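Local coordinates for putative polyprenyl synthetase (Streptomyces coelicolor, PDB 3NF2), which probably joins isoprenoid units into linear prenyl diphosphates, as a magnesium-dependent prenyltransferase of the FPP/GGPP synthase family, at residues G142-R147 against A196-A201; G228-P233 against S250-A255. All coordinates share one frame; numbering follows the deposited sequence.

Contact 1 (G142-R147 against A196-A201)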
loop_
_atom_site.group_PDB
_atom_site.type_symbol
_atom_site.label_atom_id
_atom_site.label_comp_id
_atom_site.label_asym_id
_atom_site.label_seq_id
_atom_site.Cartn_x
_atom_site.Cartn_y
_atom_site.Cartn_z
ATOM N N GLY A 142 -1.731 18.340 5.718
ATOM C CA GLY A 142 -0.439 17.672 5.803
ATOM C C GLY A 142 -0.301 16.994 7.152
ATOM O O GLY A 142 0.205 15.862 7.261
ATOM N N ARG A 143 -0.774 17.689 8.180
ATOM C CA ARG A 143 -0.744 17.172 9.541
ATOM C C ARG A 143 -1.733 16.020 9.718
ATOM O O ARG A 143 -1.456 15.058 10.432
ATOM C CB ARG A 143 -1.016 18.304 10.537
ATOM C CG ARG A 143 0.237 19.078 10.953
ATOM C CD ARG A 143 -0.100 20.486 11.437
ATOM N NE ARG A 143 -1.427 20.554 12.042
ATOM C CZ ARG A 143 -2.145 21.670 12.182
ATOM N NH1 ARG A 143 -1.669 22.848 11.762
ATOM N NH2 ARG A 143 -3.354 21.606 12.742
ATOM N N ALA A 144 -2.873 16.116 9.046
ATOM C CA ALA A 144 -3.876 15.059 9.055
ATOM C C ALA A 144 -3.373 13.789 8.355
ATOM O O ALA A 144 -3.682 12.684 8.803
ATOM C CB ALA A 144 -5.164 15.547 8.417
ATOM N N THR A 145 -2.598 13.957 7.278
ATOM C CA THR A 145 -1.976 12.828 6.570
ATOM C C THR A 145 -0.907 12.157 7.443
ATOM O O THR A 145 -0.742 10.939 7.393
ATOM C CB THR A 145 -1.370 13.245 5.195
ATOM O OG1 THR A 145 -2.283 14.094 4.495
ATOM C CG2 THR A 145 -1.073 12.018 4.313
ATOM N N ARG A 146 -0.208 12.961 8.245
ATOM C CA ARG A 146 0.783 12.487 9.223
ATOM C C ARG A 146 0.146 11.521 10.226
ATOM O O ARG A 146 0.732 10.492 10.568
ATOM C CB ARG A 146 1.388 13.693 9.956
ATOM C CG ARG A 146 2.300 13.391 11.138
ATOM C CD ARG A 146 3.739 13.690 10.801
ATOM N NE ARG A 146 4.665 13.179 11.811
ATOM C CZ ARG A 146 5.272 13.924 12.733
ATOM N NH1 ARG A 146 5.052 15.233 12.793
ATOM N NH2 ARG A 146 6.103 13.354 13.599
ATOM N N ARG A 147 -1.061 11.863 10.671
ATOM C CA ARG A 147 -1.828 11.057 11.612
ATOM C C ARG A 147 -2.322 9.780 10.956
ATOM O O ARG A 147 -2.392 8.738 11.601
ATOM C CB ARG A 147 -3.048 11.834 12.122
ATOM C CG ARG A 147 -2.747 13.174 12.767
ATOM C CD ARG A 147 -2.357 13.027 14.207
ATOM N NE ARG A 147 -1.810 14.268 14.741
ATOM C CZ ARG A 147 -1.598 14.493 16.033
ATOM N NH1 ARG A 147 -1.901 13.559 16.927
ATOM N NH2 ARG A 147 -1.090 15.654 16.429
ATOM N N ALA A 196 -10.449 17.158 13.814
ATOM C CA ALA A 196 -9.941 18.257 14.630
ATOM C C ALA A 196 -8.690 18.868 14.036
ATOM O O ALA A 196 -8.550 20.094 14.002
ATOM C CB ALA A 196 -9.664 17.777 16.043
ATOM N N VAL A 197 -7.783 18.004 13.580
ATOM C CA VAL A 197 -6.570 18.425 12.886
ATOM C C VAL A 197 -6.924 19.200 11.609
ATOM O O VAL A 197 -6.270 20.197 11.286
ATOM C CB VAL A 197 -5.640 17.223 12.580
ATOM C CG1 VAL A 197 -4.433 17.654 11.775
ATOM C CG2 VAL A 197 -5.151 16.595 13.874
ATOM N N LEU A 198 -7.982 18.759 10.921
ATOM C CA LEU A 198 -8.478 19.436 9.717
ATOM C C LEU A 198 -9.131 20.787 10.035
ATOM O O LEU A 198 -9.162 21.685 9.189
ATOM C CB LEU A 198 -9.450 18.531 8.941
ATOM C CG LEU A 198 -8.852 17.350 8.158
ATOM C CD1 LEU A 198 -9.933 16.430 7.581
ATOM C CD2 LEU A 198 -7.907 17.825 7.051
ATOM N N GLY A 199 -9.641 20.920 11.260
ATOM C CA GLY A 199 -10.244 22.165 11.739
ATOM C C GLY A 199 -9.285 23.112 12.448
ATOM O O GLY A 199 -9.717 24.105 13.028
ATOM N N GLY A 200 -7.989 22.796 12.421
ATOM C CA GLY A 200 -6.947 23.693 12.939
ATOM C C GLY A 200 -6.381 23.468 14.339
ATOM O O GLY A 200 -5.524 24.244 14.778
ATOM N N ALA A 201 -6.841 22.421 15.037
ATOM C CA ALA A 201 -6.386 22.100 16.410
ATOM C C ALA A 201 -4.869 21.898 16.527
ATOM O O ALA A 201 -4.249 21.362 15.604
ATOM C CB ALA A 201 -7.111 20.871 16.931
#
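A144 and V197 mark the closest backbone approach, their CA atoms 5.8 Å apart, where the early turns of helix 139-165 meet the last turn of helix 173-198 in the all-helical isoprenoid synthase fold. A Schellman motif ends the second helix: A201 N bonds to A196 O (3.1 Å), G200 N binds V197 O weakly, and G200 takes a phi of 99° at which a side chain would jam against the carbonyl before it. V197 carries the packing. Its CG1, anti to the backbone N (chi1 176°), lies 3.5 Å from A144 N and also touches R143 CB. A144 is small enough to let the helices close, and its CB meets L198 CD2 at 3.8 Å. R143 NH2 comes 3.0 Å from A201 O, at too poor an angle for a hydrogen bond; R143 NE has a long, weak ion pair with E203. An alanine at R143 would probably leave the carbonyl of A201 without this neighbouring positive charge. R147 makes salt bridges through NH1 to D207 and E210 and through NH2 to E203, while its NE, 4.2 Å from V197 CG2, is buried without a polar partner.

Contact 2 (G228-P233 against S250-A255)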
loop_
_atom_site.group_PDB
_atom_site.type_symbol
_atom_site.label_atom_id
_atom_site.label_comp_id
_atom_site.label_asym_id
_atom_site.label_seq_id
_atom_site.Cartn_x
_atom_site.Cartn_y
_atom_site.Cartn_z
ATOM N N GLY A 228 -17.394 -12.362 19.822
ATOM C CA GLY A 228 -16.893 -13.404 18.914
ATOM C C GLY A 228 -17.047 -14.816 19.475
ATOM O O GLY A 228 -17.256 -15.772 18.731
ATOM N N ILE A 229 -16.949 -14.951 20.793
ATOM C CA ILE A 229 -17.230 -16.236 21.434
ATOM C C ILE A 229 -18.684 -16.370 21.923
ATOM O O ILE A 229 -19.412 -17.228 21.449
ATOM C CB ILE A 229 -16.245 -16.549 22.577
ATOM C CG1 ILE A 229 -14.793 -16.442 22.079
ATOM C CG2 ILE A 229 -16.543 -17.945 23.164
ATOM C CD1 ILE A 229 -13.760 -16.325 23.191
ATOM N N TRP A 230 -19.117 -15.519 22.848
ATOM C CA TRP A 230 -20.431 -15.729 23.488
ATOM C C TRP A 230 -21.641 -15.051 22.852
ATOM O O TRP A 230 -22.729 -15.081 23.425
ATOM C CB TRP A 230 -20.364 -15.378 24.967
ATOM C CG TRP A 230 -19.501 -16.322 25.709
ATOM C CD1 TRP A 230 -19.847 -17.563 26.169
ATOM C CD2 TRP A 230 -18.131 -16.122 26.073
ATOM N NE1 TRP A 230 -18.775 -18.143 26.810
ATOM C CE2 TRP A 230 -17.710 -17.282 26.764
ATOM C CE3 TRP A 230 -17.219 -15.072 25.883
ATOM C CZ2 TRP A 230 -16.417 -17.424 27.269
ATOM C CZ3 TRP A 230 -15.930 -15.215 26.387
ATOM C CH2 TRP A 230 -15.540 -16.388 27.067
ATOM N N GLY A 231 -21.453 -14.463 21.672
ATOM C CA GLY A 231 -22.514 -13.736 20.989
ATOM C C GLY A 231 -23.585 -14.626 20.394
ATOM O O GLY A 231 -23.295 -15.704 19.870
ATOM N N ASP A 232 -24.829 -14.157 20.481
ATOM C CA ASP A 232 -25.989 -14.861 19.953
ATOM C C ASP A 232 -26.080 -14.601 18.447
ATOM O O ASP A 232 -26.013 -13.445 18.032
ATOM C CB ASP A 232 -27.244 -14.356 20.678
ATOM C CG ASP A 232 -28.531 -15.023 20.194
ATOM O OD1 ASP A 232 -28.528 -16.243 19.908
ATOM O OD2 ASP A 232 -29.559 -14.314 20.125
ATOM N N PRO A 233 -26.209 -15.675 17.624
ATOM C CA PRO A 233 -26.391 -15.609 16.157
ATOM C C PRO A 233 -27.472 -14.641 15.654
ATOM O O PRO A 233 -27.428 -14.223 14.492
ATOM C CB PRO A 233 -26.791 -17.043 15.794
ATOM C CG PRO A 233 -26.112 -17.881 16.792
ATOM C CD PRO A 233 -25.973 -17.066 18.064
ATOM N N SER A 250 -7.968 -14.441 20.824
ATOM C CA SER A 250 -8.538 -13.205 21.314
ATOM C C SER A 250 -8.265 -13.081 22.761
ATOM O O SER A 250 -7.795 -13.993 23.370
ATOM C CB SER A 250 -10.020 -13.181 21.083
ATOM O OG SER A 250 -10.544 -14.440 21.352
ATOM N N LEU A 251 -8.592 -11.941 23.309
ATOM C CA LEU A 251 -8.265 -11.650 24.670
ATOM C C LEU A 251 -8.839 -12.643 25.654
ATOM O O LEU A 251 -8.161 -13.019 26.558
ATOM C CB LEU A 251 -8.751 -10.272 25.018
ATOM C CG LEU A 251 -7.722 -9.202 24.765
ATOM C CD1 LEU A 251 -8.293 -7.875 25.027
ATOM C CD2 LEU A 251 -6.551 -9.422 25.608
ATOM N N PRO A 252 -10.068 -13.084 25.507
ATOM C CA PRO A 252 -10.514 -14.079 26.496
ATOM C C PRO A 252 -9.679 -15.367 26.469
ATOM O O PRO A 252 -9.296 -15.876 27.532
ATOM C CB PRO A 252 -11.963 -14.381 26.092
ATOM C CG PRO A 252 -12.367 -13.333 25.145
ATOM C CD PRO A 252 -11.139 -12.727 24.555
ATOM N N VAL A 253 -9.391 -15.860 25.263
ATOM C CA VAL A 253 -8.581 -17.068 25.058
ATOM C C VAL A 253 -7.227 -16.909 25.718
ATOM O O VAL A 253 -6.804 -17.739 26.525
ATOM C CB VAL A 253 -8.358 -17.336 23.557
ATOM C CG1 VAL A 253 -7.522 -18.594 23.345
ATOM C CG2 VAL A 253 -9.680 -17.463 22.846
ATOM N N VAL A 254 -6.566 -15.812 25.379
ATOM C CA VAL A 254 -5.235 -15.506 25.880
ATOM C C VAL A 254 -5.201 -15.295 27.396
ATOM O O VAL A 254 -4.332 -15.846 28.084
ATOM C CB VAL A 254 -4.666 -14.294 25.131
ATOM C CG1 VAL A 254 -3.391 -13.851 25.747
ATOM C CG2 VAL A 254 -4.438 -14.650 23.656
ATOM N N ALA A 255 -6.153 -14.517 27.917
ATOM C CA ALA A 255 -6.247 -14.283 29.366
ATOM C C ALA A 255 -6.472 -15.588 30.146
ATOM O O ALA A 255 -5.916 -15.772 31.221
ATOM C CB ALA A 255 -7.342 -13.275 29.681
#
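I229 reaches from the end of helix 203-230 to P252 in the first turn of helix 251-259, and these two residues give up most of the surface buried here; W230 adds a smaller share. The backbones stay well apart, 8.7 Å between the CA atoms of I229 and P252, and a long aliphatic side chain suits the task of bridging them. I229 has CG1 anti to its carbonyl carbon (chi1 -53°), and chi2 near 163° extends the chain to CD1. That methyl lies 3.8 Å from P252 CG and 3.9 Å from P252 CB, with V253 CG2 a little farther off at 4.2 Å. Proline suits its place doubly: its ring offers a compact apolar surface, and in the first turn of a helix no backbone N-H is needed for an i-4 bond. W230 brings the rim of its indole, with CZ3 4.1 Å from P252 CB and that carbon near the ring plane. One ring face is taken by I229 CG2, 3.7 Å above its centre, and R301 makes a cation-pi interaction with the indole. A292 and I295 of helix 285-297 pack on W230, and a sulfate ion, probably from the crystallisation liquor, lies about 4 Å from its side chain. A polar tie between the two helices comes from D225, outside the contact, whose OD2 accepts a hydrogen bond from L251 N. Between the segments themselves there is neither hydrogen bond nor charge pair, which implies that van der Waals packing of apolar groups is the direct interaction between them.

Contact 1 is partly buried and lies toward one end of the molecule, while contact 2 is buried, on the opposite side of the chain's centre; their centres are 36 Å apart and they do not touch. They follow one another along the chain, and helix 203-230 relates them: its early residues pair with R147 of contact 1, and its last turn supplies one side of contact 2. Both involve a helix end, but the chemistry differs. Contact 1 combines a valine-centred apolar patch with R147, salt-bridged to that helix, and R143, in a long, weak ion pair; the second subunit packs nearby. Contact 2 is almost wholly apolar, and no other protein chain of the assembly touches it.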